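Local coordinates for aspartate semialdehyde dehydrogenase (Francisella tularensis subsp. tularensis, PDB 4WOJ), which probably catalyses the NADPH-dependent reductive dephosphorylation of aspartyl phosphate to aspartate semialdehyde, a step toward lysine, methionine and threonine, at residues Thr106-Lys111 against Ala248-Lys253; Ser113-Asp118 against Asn252-Thr257; Val10-Trp15 against Pro38-Thr43; Met72-Ser77 against Phe99-Ala104. One frame throughout, in Å; residues are numbered along the deposited sequence.

Contact 1. Residues Thr106-Lys111 against Ala248-Lys253; sequences TLRLDK and ATELNK
Leu109 and Glu250 bring the two backbones nearest, their CA atoms 7.7 Å apart, where a type I beta turn from Leu107 to Asp110 faces helix 242-255. Two long side chains of the helix bridge that gap. The stretched-out side chain of Glu250 meets Arg108 in a salt bridge, with NH1 donating to OE2 at 3.0 Å. OE2 is approached on its syn side; this one N-H...O pair carries the bridge, and the guanidinium and carboxylate planes, 69° apart, are not set for a bidentate pair. Arg108 CD also comes within 3.1 Å of Glu250 OE2, which brings the aliphatic shaft of the arginine into the contact. Lys253 reaches further: CG is anti to the backbone N (chi1 179°), and the extended chain beyond it takes NZ to the turn. There NZ donates to Arg108 O at 3.1 Å and lies 2.7 Å from Asp110 O, while it gives another bond to Ser113 O. Leu109 CD2 rests 4.2 Å from Glu250 CG at the exposed margin. Further bonds fix both partners of the salt bridge: Arg108 NE to Gly138 O, and Glu250 OE1 from Asn140 N. The Arg108 side chain lies about 7 Å from that of Cys141, the predicted acyl-thioester residue. A buried ion pair and a carbonyl-bound ammonium thus tie the nucleotide-binding part to the dimerisation part.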
loop_
_atom_site.group_PDB
_atom_site.type_symbol
_atom_site.label_atom_id
_atom_site.label_comp_id
_atom_site.label_asym_id
_atom_site.label_seq_id
_atom_site.Cartn_x
_atom_site.Cartn_y
_atom_site.Cartn_z
ATOM N N THR B 106 -23.068 -11.658 -5.324
ATOM C CA THR B 106 -24.473 -11.341 -5.527
ATOM C C THR B 106 -25.327 -11.838 -4.378
ATOM O O THR B 106 -26.133 -11.103 -3.802
ATOM C CB THR B 106 -24.953 -12.039 -6.800
ATOM O OG1 THR B 106 -23.933 -11.947 -7.814
ATOM C CG2 THR B 106 -26.203 -11.421 -7.300
ATOM N N LEU B 107 -25.129 -13.102 -4.042
ATOM C CA LEU B 107 -25.952 -13.746 -3.036
ATOM C C LEU B 107 -25.420 -13.663 -1.611
ATOM O O LEU B 107 -26.061 -14.194 -0.723
ATOM C CB LEU B 107 -26.155 -15.218 -3.434
ATOM C CG LEU B 107 -26.897 -15.411 -4.769
ATOM C CD1 LEU B 107 -26.787 -16.839 -5.300
ATOM C CD2 LEU B 107 -28.360 -14.998 -4.645
ATOM N N ARG B 108 -24.269 -13.012 -1.394
ATOM C CA ARG B 108 -23.566 -13.077 -0.092
ATOM C C ARG B 108 -24.386 -12.805 1.139
ATOM O O ARG B 108 -24.171 -13.474 2.170
ATOM C CB ARG B 108 -22.375 -12.134 -0.039
ATOM C CG ARG B 108 -21.159 -12.756 -0.674
ATOM C CD ARG B 108 -19.909 -11.945 -0.456
ATOM N NE ARG B 108 -18.983 -12.370 -1.476
ATOM C CZ ARG B 108 -18.133 -11.589 -2.113
ATOM N NH1 ARG B 108 -18.039 -10.284 -1.835
ATOM N NH2 ARG B 108 -17.365 -12.138 -3.035
ATOM N N LEU B 109 -25.314 -11.858 1.035
ATOM C CA LEU B 109 -26.024 -11.352 2.219
ATOM C C LEU B 109 -27.514 -11.733 2.325
ATOM O O LEU B 109 -28.191 -11.246 3.215
ATOM C CB LEU B 109 -25.814 -9.818 2.367
ATOM C CG LEU B 109 -24.346 -9.389 2.170
ATOM C CD1 LEU B 109 -24.183 -7.882 2.147
ATOM C CD2 LEU B 109 -23.412 -10.014 3.212
ATOM N N ASP B 110 -28.010 -12.609 1.453
ATOM C CA ASP B 110 -29.371 -13.149 1.623
ATOM C C ASP B 110 -29.414 -13.981 2.881
ATOM O O ASP B 110 -28.437 -14.633 3.220
ATOM C CB ASP B 110 -29.780 -14.020 0.420
ATOM C CG ASP B 110 -31.227 -14.590 0.526
ATOM O OD1 ASP B 110 -31.805 -14.640 1.635
ATOM O OD2 ASP B 110 -31.796 -15.009 -0.516
ATOM N N LYS B 111 -30.555 -13.997 3.557
ATOM C CA LYS B 111 -30.709 -14.824 4.764
ATOM C C LYS B 111 -30.526 -16.325 4.424
ATOM O O LYS B 111 -30.007 -17.099 5.224
ATOM C CB LYS B 111 -32.065 -14.571 5.445
ATOM N N ALA B 248 -17.009 -5.383 6.876
ATOM C CA ALA B 248 -17.589 -5.545 8.224
ATOM C C ALA B 248 -18.726 -6.548 8.233
ATOM O O ALA B 248 -18.795 -7.409 9.080
ATOM C CB ALA B 248 -18.029 -4.220 8.785
ATOM N N THR B 249 -19.611 -6.441 7.264
ATOM C CA THR B 249 -20.852 -7.216 7.229
ATOM C C THR B 249 -20.618 -8.689 6.963
ATOM O O THR B 249 -21.255 -9.548 7.574
ATOM C CB THR B 249 -21.804 -6.643 6.159
ATOM O OG1 THR B 249 -21.038 -6.227 5.009
ATOM C CG2 THR B 249 -22.553 -5.428 6.750
ATOM N N GLU B 250 -19.682 -8.966 6.072
ATOM C CA GLU B 250 -19.261 -10.348 5.752
ATOM C C GLU B 250 -18.529 -11.026 6.924
ATOM O O GLU B 250 -18.842 -12.162 7.285
ATOM C CB GLU B 250 -18.392 -10.378 4.483
ATOM C CG GLU B 250 -19.164 -9.939 3.243
ATOM C CD GLU B 250 -18.377 -10.029 1.936
ATOM O OE1 GLU B 250 -17.295 -10.661 1.906
ATOM O OE2 GLU B 250 -18.836 -9.422 0.939
ATOM N N LEU B 251 -17.583 -10.313 7.528
ATOM C CA LEU B 251 -16.898 -10.821 8.722
ATOM C C LEU B 251 -17.907 -11.185 9.808
ATOM O O LEU B 251 -17.841 -12.257 10.403
ATOM C CB LEU B 251 -15.893 -9.802 9.292
ATOM C CG LEU B 251 -15.210 -10.234 10.605
ATOM C CD1 LEU B 251 -14.267 -11.393 10.333
ATOM C CD2 LEU B 251 -14.477 -9.109 11.290
ATOM N N ASN B 252 -18.852 -10.296 10.063
ATOM C CA ASN B 252 -19.887 -10.575 11.086
ATOM C C ASN B 252 -20.849 -11.691 10.667
ATOM O O ASN B 252 -21.253 -12.513 11.480
ATOM C CB ASN B 252 -20.562 -9.282 11.521
ATOM C CG ASN B 252 -19.614 -8.429 12.357
ATOM O OD1 ASN B 252 -19.367 -8.738 13.524
ATOM N ND2 ASN B 252 -19.002 -7.419 11.745
ATOM N N LYS B 253 -21.137 -11.782 9.379
ATOM C CA LYS B 253 -21.930 -12.921 8.898
ATOM C C LYS B 253 -21.144 -14.235 9.075
ATOM O O LYS B 253 -21.703 -15.231 9.488
ATOM C CB LYS B 253 -22.396 -12.727 7.462
ATOM C CG LYS B 253 -23.199 -13.911 6.960
ATOM C CD LYS B 253 -24.133 -13.578 5.800
ATOM C CE LYS B 253 -25.159 -14.696 5.643
ATOM N NZ LYS B 253 -26.036 -14.503 4.452
#

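Contact 2. Residues Ser113-Asp118 against Asn252-Thr257; sequences STLVLD and NKILDT
At the margin of the parallel Rossmann-type sheet, Leu115 of the outermost strand 113-116 packs against Lys253 and Ile254 in the last turn of helix 242-255. The leucine meets the lysine at about a right angle: its CD1 methyl touches the aliphatic shaft, 3.7 Å from Lys253 CB. Leu115 CB takes up the other neighbour, lying 3.9 Å from Ile254 CG1. Further along, Leu117 CD2 adds a looser apolar touch to Ile254 CD1 at 4.3 Å, and helix 141-149 packs on the same leucine through Ser144, Ser147 and Leu148. The polar end of the contact lies at Ser113, whose carbonyl O accepts from Lys253 NZ at 3.0 Å. The donor stands well above the carbonyl plane, 57° out of it. After Leu255 the helix stops: Asp256 turns to positive phi (38°), Thr257 N bonds to Asn252 O, and Asp256 N makes a weak bond to Lys253 O. Thr257 OG1 reinforces the turn, donating to Asn252 OD1 at 2.6 Å. The helix therefore ends in a Schellman motif, close after the residues through which the dimerisation region packs on the edge strand of a Rossmann sheet.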
loop_
_atom_site.group_PDB
_atom_site.type_symbol
_atom_site.label_atom_id
_atom_site.label_comp_id
_atom_site.label_asym_id
_atom_site.label_seq_id
_atom_site.Cartn_x
_atom_site.Cartn_y
_atom_site.Cartn_z
ATOM N N SER B 113 -28.516 -17.550 2.131
ATOM C CA SER B 113 -27.103 -17.815 1.837
ATOM C C SER B 113 -26.284 -18.034 3.115
ATOM O O SER B 113 -26.581 -17.473 4.172
ATOM C CB SER B 113 -26.473 -16.676 1.014
ATOM O OG SER B 113 -26.968 -16.603 -0.330
ATOM N N THR B 114 -25.267 -18.883 2.999
ATOM C CA THR B 114 -24.222 -19.062 4.013
ATOM C C THR B 114 -22.887 -18.695 3.370
ATOM O O THR B 114 -22.581 -19.121 2.238
ATOM C CB THR B 114 -24.174 -20.499 4.541
ATOM O OG1 THR B 114 -25.487 -20.911 4.954
ATOM C CG2 THR B 114 -23.235 -20.608 5.721
ATOM N N LEU B 115 -22.140 -17.822 4.043
ATOM C CA LEU B 115 -20.816 -17.412 3.568
ATOM C C LEU B 115 -19.864 -18.501 4.018
ATOM O O LEU B 115 -19.965 -18.927 5.189
ATOM C CB LEU B 115 -20.369 -16.075 4.153
ATOM C CG LEU B 115 -20.932 -14.812 3.497
ATOM C CD1 LEU B 115 -20.600 -13.551 4.285
ATOM C CD2 LEU B 115 -20.405 -14.663 2.090
ATOM N N VAL B 116 -18.974 -18.966 3.121
ATOM C CA VAL B 116 -18.096 -20.081 3.482
ATOM C C VAL B 116 -16.631 -19.697 3.746
ATOM O O VAL B 116 -15.943 -19.117 2.905
ATOM C CB VAL B 116 -18.116 -21.249 2.441
ATOM C CG1 VAL B 116 -19.519 -21.823 2.333
ATOM C CG2 VAL B 116 -17.634 -20.808 1.078
ATOM N N LEU B 117 -16.163 -20.059 4.931
ATOM C CA LEU B 117 -14.751 -19.996 5.264
ATOM C C LEU B 117 -14.543 -20.975 6.424
ATOM O O LEU B 117 -14.528 -20.607 7.613
ATOM C CB LEU B 117 -14.338 -18.579 5.619
ATOM C CG LEU B 117 -12.843 -18.317 5.849
ATOM C CD1 LEU B 117 -12.049 -18.544 4.600
ATOM C CD2 LEU B 117 -12.653 -16.886 6.326
ATOM N N ASP B 118 -14.386 -22.235 6.059
ATOM C CA ASP B 118 -14.612 -23.333 6.992
ATOM C C ASP B 118 -13.592 -23.437 8.137
ATOM O O ASP B 118 -13.922 -23.984 9.169
ATOM C CB ASP B 118 -14.686 -24.667 6.258
ATOM C CG ASP B 118 -13.335 -25.091 5.712
ATOM O OD1 ASP B 118 -12.985 -24.637 4.598
ATOM O OD2 ASP B 118 -12.615 -25.830 6.405
ATOM N N ASN B 252 -18.852 -10.296 10.063
ATOM C CA ASN B 252 -19.887 -10.575 11.086
ATOM C C ASN B 252 -20.849 -11.691 10.667
ATOM O O ASN B 252 -21.253 -12.513 11.480
ATOM C CB ASN B 252 -20.562 -9.282 11.521
ATOM C CG ASN B 252 -19.614 -8.429 12.357
ATOM O OD1 ASN B 252 -19.367 -8.738 13.524
ATOM N ND2 ASN B 252 -19.002 -7.419 11.745
ATOM N N LYS B 253 -21.137 -11.782 9.379
ATOM C CA LYS B 253 -21.930 -12.921 8.898
ATOM C C LYS B 253 -21.144 -14.235 9.075
ATOM O O LYS B 253 -21.703 -15.231 9.488
ATOM C CB LYS B 253 -22.396 -12.727 7.462
ATOM C CG LYS B 253 -23.199 -13.911 6.960
ATOM C CD LYS B 253 -24.133 -13.578 5.800
ATOM C CE LYS B 253 -25.159 -14.696 5.643
ATOM N NZ LYS B 253 -26.036 -14.503 4.452
ATOM N N ILE B 254 -19.852 -14.231 8.771
ATOM C CA ILE B 254 -19.056 -15.457 8.861
ATOM C C ILE B 254 -18.952 -15.916 10.294
ATOM O O ILE B 254 -19.034 -17.103 10.587
ATOM C CB ILE B 254 -17.633 -15.277 8.309
ATOM C CG1 ILE B 254 -17.661 -15.084 6.796
ATOM C CG2 ILE B 254 -16.777 -16.500 8.626
ATOM C CD1 ILE B 254 -16.318 -14.735 6.194
ATOM N N LEU B 255 -18.701 -14.982 11.192
ATOM C CA LEU B 255 -18.583 -15.317 12.631
ATOM C C LEU B 255 -19.960 -15.431 13.322
ATOM O O LEU B 255 -20.025 -15.891 14.451
ATOM C CB LEU B 255 -17.738 -14.276 13.360
ATOM C CG LEU B 255 -16.292 -14.143 12.881
ATOM C CD1 LEU B 255 -15.677 -12.842 13.340
ATOM C CD2 LEU B 255 -15.452 -15.318 13.357
ATOM N N ASP B 256 -21.021 -14.994 12.634
ATOM C CA ASP B 256 -22.364 -14.787 13.206
ATOM C C ASP B 256 -22.249 -14.220 14.584
ATOM O O ASP B 256 -22.523 -14.886 15.562
ATOM C CB ASP B 256 -23.247 -16.050 13.284
ATOM C CG ASP B 256 -24.694 -15.720 13.829
ATOM O OD1 ASP B 256 -25.143 -14.544 13.672
ATOM O OD2 ASP B 256 -25.367 -16.603 14.425
ATOM N N THR B 257 -21.812 -12.992 14.655
ATOM C CA THR B 257 -21.581 -12.357 15.951
ATOM C C THR B 257 -22.868 -11.886 16.638
ATOM O O THR B 257 -23.806 -11.439 15.999
ATOM C CB THR B 257 -20.668 -11.134 15.783
ATOM O OG1 THR B 257 -21.065 -10.429 14.586
ATOM C CG2 THR B 257 -19.203 -11.578 15.701
#

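Contact 3. Residues Val10-Trp15 against Pro38-Thr43; sequences VGFIGW and PTFFST
Phe12 and Phe40 lie side by side on the densely packed face of two neighbouring parallel strands, together with Val10 and Pro38. Their rings are nearly parallel (21°) but strongly offset, with little of one above the other; Phe12 CB and CD2 both lie 3.8 Å from the Phe40 ring, at CD1 and CE1. Phe40 also turns its edge to Trp15, completing an aromatic cluster: the planes stand at 86°, and Phe40 CD1 lies over the five-membered ring near its rim. Trp15 CG sits between the backbone N and the carbonyl carbon (chi1 51°), and the indole NE1 donates to Phe41 O at 2.7 Å. Strands 8-13 and 36-42 are the two strands of a right-handed beta-alpha-beta crossover in the Rossmann fold; its helix 18-30 covers this aromatic face through Met24 and Met27. Backbone bonds alternate between the strands, such as Phe12 N to Thr39 O at 2.8 Å and Phe41 N to Phe12 O at 2.9 Å. Packing is also close where Gly11, with no side chain, lets the Phe41 ring edge come in, CE1 to CA at 3.8 Å. The looser side is at partly exposed Thr39, beside the short outer strand 61-62; of its side chain, CB comes nearest, 4.1 Å from Val10 O.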
loop_
_atom_site.group_PDB
_atom_site.type_symbol
_atom_site.label_atom_id
_atom_site.label_comp_id
_atom_site.label_asym_id
_atom_site.label_seq_id
_atom_site.Cartn_x
_atom_site.Cartn_y
_atom_site.Cartn_z
ATOM N N VAL B 10 -21.747 -33.111 -10.449
ATOM C CA VAL B 10 -21.281 -31.762 -10.160
ATOM C C VAL B 10 -20.899 -31.048 -11.428
ATOM O O VAL B 10 -20.074 -31.536 -12.197
ATOM C CB VAL B 10 -20.047 -31.758 -9.248
ATOM C CG1 VAL B 10 -19.827 -30.362 -8.682
ATOM C CG2 VAL B 10 -20.210 -32.757 -8.122
ATOM N N GLY B 11 -21.479 -29.865 -11.609
ATOM C CA GLY B 11 -21.252 -29.051 -12.799
ATOM C C GLY B 11 -20.370 -27.874 -12.452
ATOM O O GLY B 11 -20.474 -27.311 -11.369
ATOM N N PHE B 12 -19.485 -27.521 -13.372
ATOM C CA PHE B 12 -18.534 -26.440 -13.156
ATOM C C PHE B 12 -18.717 -25.318 -14.181
ATOM O O PHE B 12 -18.568 -25.533 -15.386
ATOM C CB PHE B 12 -17.097 -26.986 -13.198
ATOM C CG PHE B 12 -16.811 -27.950 -12.094
ATOM C CD1 PHE B 12 -16.419 -27.488 -10.830
ATOM C CD2 PHE B 12 -17.016 -29.307 -12.278
ATOM C CE1 PHE B 12 -16.198 -28.384 -9.784
ATOM C CE2 PHE B 12 -16.783 -30.211 -11.246
ATOM C CZ PHE B 12 -16.386 -29.750 -9.992
ATOM N N ILE B 13 -19.057 -24.127 -13.679
ATOM C CA ILE B 13 -19.055 -22.900 -14.489
ATOM C C ILE B 13 -17.937 -21.963 -14.007
ATOM O O ILE B 13 -17.665 -21.892 -12.835
ATOM C CB ILE B 13 -20.411 -22.179 -14.436
ATOM C CG1 ILE B 13 -21.564 -23.190 -14.453
ATOM C CG2 ILE B 13 -20.547 -21.248 -15.631
ATOM C CD1 ILE B 13 -22.095 -23.576 -13.097
ATOM N N GLY B 14 -17.276 -21.262 -14.916
ATOM C CA GLY B 14 -16.211 -20.313 -14.539
ATOM C C GLY B 14 -14.787 -20.838 -14.664
ATOM O O GLY B 14 -13.825 -20.102 -14.405
ATOM N N TRP B 15 -14.646 -22.095 -15.092
ATOM C CA TRP B 15 -13.366 -22.821 -14.958
ATOM C C TRP B 15 -12.233 -22.331 -15.864
ATOM O O TRP B 15 -11.079 -22.659 -15.630
ATOM C CB TRP B 15 -13.575 -24.322 -15.170
ATOM C CG TRP B 15 -14.301 -24.657 -16.400
ATOM C CD1 TRP B 15 -15.648 -24.842 -16.532
ATOM C CD2 TRP B 15 -13.741 -24.828 -17.686
ATOM N NE1 TRP B 15 -15.967 -25.124 -17.829
ATOM C CE2 TRP B 15 -14.808 -25.125 -18.565
ATOM C CE3 TRP B 15 -12.434 -24.765 -18.194
ATOM C CZ2 TRP B 15 -14.605 -25.365 -19.912
ATOM C CZ3 TRP B 15 -12.233 -24.993 -19.527
ATOM C CH2 TRP B 15 -13.317 -25.297 -20.378
ATOM N N PRO B 38 -18.105 -35.186 -12.801
ATOM C CA PRO B 38 -18.024 -33.805 -13.215
ATOM C C PRO B 38 -18.666 -33.558 -14.562
ATOM O O PRO B 38 -18.681 -34.441 -15.407
ATOM C CB PRO B 38 -16.519 -33.538 -13.295
ATOM C CG PRO B 38 -15.886 -34.647 -12.539
ATOM C CD PRO B 38 -16.784 -35.819 -12.782
ATOM N N THR B 39 -19.198 -32.359 -14.737
ATOM C CA THR B 39 -19.645 -31.883 -16.023
ATOM C C THR B 39 -19.193 -30.444 -16.152
ATOM O O THR B 39 -19.335 -29.670 -15.224
ATOM C CB THR B 39 -21.165 -31.999 -16.150
ATOM O OG1 THR B 39 -21.529 -33.380 -16.075
ATOM C CG2 THR B 39 -21.658 -31.412 -17.453
ATOM N N PHE B 40 -18.680 -30.094 -17.316
ATOM C CA PHE B 40 -18.024 -28.829 -17.506
ATOM C C PHE B 40 -18.819 -27.946 -18.443
ATOM O O PHE B 40 -18.961 -28.250 -19.624
ATOM C CB PHE B 40 -16.591 -29.063 -18.009
ATOM C CG PHE B 40 -15.682 -29.533 -16.918
ATOM C CD1 PHE B 40 -15.135 -28.618 -16.020
ATOM C CD2 PHE B 40 -15.463 -30.885 -16.708
ATOM C CE1 PHE B 40 -14.332 -29.044 -14.985
ATOM C CE2 PHE B 40 -14.682 -31.311 -15.653
ATOM C CZ PHE B 40 -14.113 -30.383 -14.795
ATOM N N PHE B 41 -19.315 -26.838 -17.902
ATOM C CA PHE B 41 -20.190 -25.938 -18.632
ATOM C C PHE B 41 -19.456 -24.792 -19.264
ATOM O O PHE B 41 -18.389 -24.367 -18.813
ATOM C CB PHE B 41 -21.265 -25.393 -17.729
ATOM C CG PHE B 41 -22.290 -26.400 -17.384
ATOM C CD1 PHE B 41 -22.158 -27.171 -16.251
ATOM C CD2 PHE B 41 -23.376 -26.610 -18.223
ATOM C CE1 PHE B 41 -23.126 -28.106 -15.929
ATOM C CE2 PHE B 41 -24.339 -27.552 -17.915
ATOM C CZ PHE B 41 -24.213 -28.301 -16.763
ATOM N N SER B 42 -20.037 -24.298 -20.345
ATOM C CA SER B 42 -19.326 -23.357 -21.173
ATOM C C SER B 42 -20.297 -22.436 -21.852
ATOM O O SER B 42 -21.507 -22.678 -21.887
ATOM C CB SER B 42 -18.474 -24.095 -22.210
ATOM O OG SER B 42 -17.364 -23.309 -22.578
ATOM N N THR B 43 -19.748 -21.343 -22.345
ATOM C CA THR B 43 -20.524 -20.415 -23.145
ATOM C C THR B 43 -19.928 -20.233 -24.519
ATOM O O THR B 43 -20.195 -19.241 -25.163
ATOM C CB THR B 43 -20.625 -19.029 -22.470
ATOM O OG1 THR B 43 -20.985 -19.200 -21.089
ATOM C CG2 THR B 43 -21.662 -18.153 -23.179
#

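Contact 4. Residues Met72-Ser77 against Phe99-Ala104; sequences MDILLS and FWIDAA
Ile74 pairs with Phe99, Leu75 with Trp100, Leu76 with Ile101 and Ser77 with Asp102 in two parallel strands whose axes over these short segments lie 13° apart. Five backbone hydrogen bonds join the strands. Phe99 N donates to Asp73 O, and the series continues with Leu75 N to Phe99 O at 2.9 Å, Ile101 N to Leu75 O and Ser77 N to Ile101 O, closing on Ala103 N to Ser77 O at 3.1 Å. CA-H...O contacts fill in between them, as at Leu76 CA to Ile101 O, 3.3 Å.

Apolar packing occupies the face that bears Ile74, Leu76, Phe99 and Ile101. Ile101 touches both aliphatic neighbours: its CD1 lies 3.8 Å from Ile74 CG2, and its CG2 meets Leu76 CG at 4.0 Å. Ile74 CG1 lies 4.0 Å from Phe99 CD1. On the reverse face, Leu75 CD1 comes to the edge of the Trp100 indole, 4.2 Å from CZ3.

Polar side-chain bonds gather round Asp102. OD2 accepts from Trp100 NE1 at 3.0 Å and also bonds to Thr84 OG1, while OD1 takes the backbone N of Ala104 in an Asx turn. Both nitrogens approach from above the carboxylate plane. One carboxylate thus holds the indole in position and shapes the chain as it leaves the strand.

Helix 81-93 connects the strands in a beta-alpha-beta unit and lies over Leu75 and Trp100; helix 354-369 packs on Ile74, Phe99 and Ile101, with strands 8-13 and 135-138 flanking the pair.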
loop_
_atom_site.group_PDB
_atom_site.type_symbol
_atom_site.label_atom_id
_atom_site.label_comp_id
_atom_site.label_asym_id
_atom_site.label_seq_id
_atom_site.Cartn_x
_atom_site.Cartn_y
_atom_site.Cartn_z
ATOM N N MET B 72 -27.604 -31.472 -12.671
ATOM C CA MET B 72 -26.496 -31.485 -11.699
ATOM C C MET B 72 -27.056 -31.407 -10.268
ATOM O O MET B 72 -28.004 -30.694 -9.998
ATOM C CB MET B 72 -25.520 -30.334 -11.924
ATOM C CG MET B 72 -24.861 -30.277 -13.298
ATOM S SD MET B 72 -23.673 -31.608 -13.614
ATOM C CE MET B 72 -24.742 -32.677 -14.580
ATOM N N ASP B 73 -26.475 -32.206 -9.383
ATOM C CA ASP B 73 -26.769 -32.177 -7.968
ATOM C C ASP B 73 -26.198 -30.918 -7.284
ATOM O O ASP B 73 -26.729 -30.430 -6.261
ATOM C CB ASP B 73 -26.183 -33.413 -7.319
ATOM C CG ASP B 73 -26.894 -34.666 -7.751
ATOM O OD1 ASP B 73 -28.055 -34.835 -7.312
ATOM O OD2 ASP B 73 -26.318 -35.459 -8.559
ATOM N N ILE B 74 -25.108 -30.434 -7.872
ATOM C CA ILE B 74 -24.327 -29.342 -7.351
ATOM C C ILE B 74 -23.715 -28.591 -8.520
ATOM O O ILE B 74 -23.128 -29.190 -9.421
ATOM C CB ILE B 74 -23.169 -29.840 -6.452
ATOM C CG1 ILE B 74 -23.697 -30.649 -5.261
ATOM C CG2 ILE B 74 -22.327 -28.658 -5.950
ATOM C CD1 ILE B 74 -22.605 -31.110 -4.304
ATOM N N LEU B 75 -23.818 -27.268 -8.478
ATOM C CA LEU B 75 -23.168 -26.415 -9.463
ATOM C C LEU B 75 -22.204 -25.485 -8.750
ATOM O O LEU B 75 -22.481 -25.014 -7.648
ATOM C CB LEU B 75 -24.199 -25.598 -10.228
ATOM C CG LEU B 75 -25.209 -26.425 -11.038
ATOM C CD1 LEU B 75 -26.345 -25.533 -11.481
ATOM C CD2 LEU B 75 -24.527 -27.084 -12.241
ATOM N N LEU B 76 -21.060 -25.243 -9.380
ATOM C CA LEU B 76 -20.022 -24.424 -8.786
ATOM C C LEU B 76 -19.544 -23.358 -9.778
ATOM O O LEU B 76 -18.884 -23.670 -10.793
ATOM C CB LEU B 76 -18.867 -25.309 -8.333
ATOM C CG LEU B 76 -17.943 -24.680 -7.297
ATOM C CD1 LEU B 76 -17.219 -25.795 -6.557
ATOM C CD2 LEU B 76 -16.962 -23.714 -7.948
ATOM N N SER B 77 -19.858 -22.099 -9.467
ATOM C CA SER B 77 -19.615 -20.998 -10.418
ATOM C C SER B 77 -18.482 -20.083 -9.976
ATOM O O SER B 77 -18.482 -19.597 -8.865
ATOM C CB SER B 77 -20.882 -20.162 -10.632
ATOM O OG SER B 77 -20.639 -19.159 -11.607
ATOM N N PHE B 99 -27.400 -27.754 -4.663
ATOM C CA PHE B 99 -26.462 -26.818 -4.050
ATOM C C PHE B 99 -25.779 -25.917 -5.053
ATOM O O PHE B 99 -25.232 -26.359 -6.059
ATOM C CB PHE B 99 -25.396 -27.555 -3.267
ATOM C CG PHE B 99 -25.927 -28.371 -2.138
ATOM C CD1 PHE B 99 -26.295 -29.694 -2.340
ATOM C CD2 PHE B 99 -25.992 -27.845 -0.875
ATOM C CE1 PHE B 99 -26.751 -30.473 -1.291
ATOM C CE2 PHE B 99 -26.441 -28.607 0.175
ATOM C CZ PHE B 99 -26.820 -29.926 -0.026
ATOM N N TRP B 100 -25.825 -24.634 -4.752
ATOM C CA TRP B 100 -25.206 -23.613 -5.570
ATOM C C TRP B 100 -24.046 -23.060 -4.747
ATOM O O TRP B 100 -24.246 -22.418 -3.707
ATOM C CB TRP B 100 -26.228 -22.521 -5.873
ATOM C CG TRP B 100 -25.713 -21.367 -6.615
ATOM C CD1 TRP B 100 -25.228 -20.227 -6.087
ATOM C CD2 TRP B 100 -25.671 -21.206 -8.035
ATOM N NE1 TRP B 100 -24.861 -19.363 -7.088
ATOM C CE2 TRP B 100 -25.137 -19.935 -8.294
ATOM C CE3 TRP B 100 -26.036 -22.016 -9.120
ATOM C CZ2 TRP B 100 -24.939 -19.449 -9.601
ATOM C CZ3 TRP B 100 -25.860 -21.526 -10.419
ATOM C CH2 TRP B 100 -25.306 -20.266 -10.645
ATOM N N ILE B 101 -22.835 -23.355 -5.202
ATOM C CA ILE B 101 -21.625 -22.828 -4.588
ATOM C C ILE B 101 -21.137 -21.737 -5.538
ATOM O O ILE B 101 -20.985 -21.970 -6.724
ATOM C CB ILE B 101 -20.560 -23.928 -4.376
ATOM C CG1 ILE B 101 -21.064 -24.979 -3.390
ATOM C CG2 ILE B 101 -19.280 -23.346 -3.823
ATOM C CD1 ILE B 101 -20.411 -26.335 -3.556
ATOM N N ASP B 102 -20.899 -20.545 -5.014
ATOM C CA ASP B 102 -20.596 -19.399 -5.869
ATOM C C ASP B 102 -19.494 -18.512 -5.330
ATOM O O ASP B 102 -19.465 -18.220 -4.114
ATOM C CB ASP B 102 -21.856 -18.548 -5.972
ATOM C CG ASP B 102 -21.842 -17.603 -7.182
ATOM O OD1 ASP B 102 -20.747 -17.360 -7.784
ATOM O OD2 ASP B 102 -22.953 -17.100 -7.501
ATOM N N ALA B 103 -18.650 -18.028 -6.241
ATOM C CA ALA B 103 -17.611 -17.010 -5.917
ATOM C C ALA B 103 -18.119 -15.563 -5.925
ATOM O O ALA B 103 -17.687 -14.728 -5.103
ATOM C CB ALA B 103 -16.418 -17.111 -6.849
ATOM N N ALA B 104 -19.040 -15.279 -6.832
ATOM C CA ALA B 104 -19.541 -13.928 -7.000
ATOM C C ALA B 104 -20.250 -13.474 -5.727
ATOM O O ALA B 104 -20.599 -14.278 -4.877
ATOM C CB ALA B 104 -20.474 -13.856 -8.196
#

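Contacts 3 and 4 are core pairings in one parallel sheet: strands 8-13 and 74-77 are neighbours, so backbone bonds such as Gly11 N to Ile74 O join the two contacts directly. Both combine regular parallel hydrogen bonding with apolar or aromatic faces covered by helices. Contacts 1 and 2 instead join that nucleotide-binding region to helix 242-255 of the dimerisation region. They share Lys253, whose ammonium reaches carbonyl oxygens in both. Contact 1, partly exposed, depends on charge; contact 2, buried against the outermost strand, 113-116, is mostly aliphatic. Leu107 CD1 touching Trp100 NE1 brings contact 1 against contact 4, whereas contact 3 lies remote from both interdomain contacts.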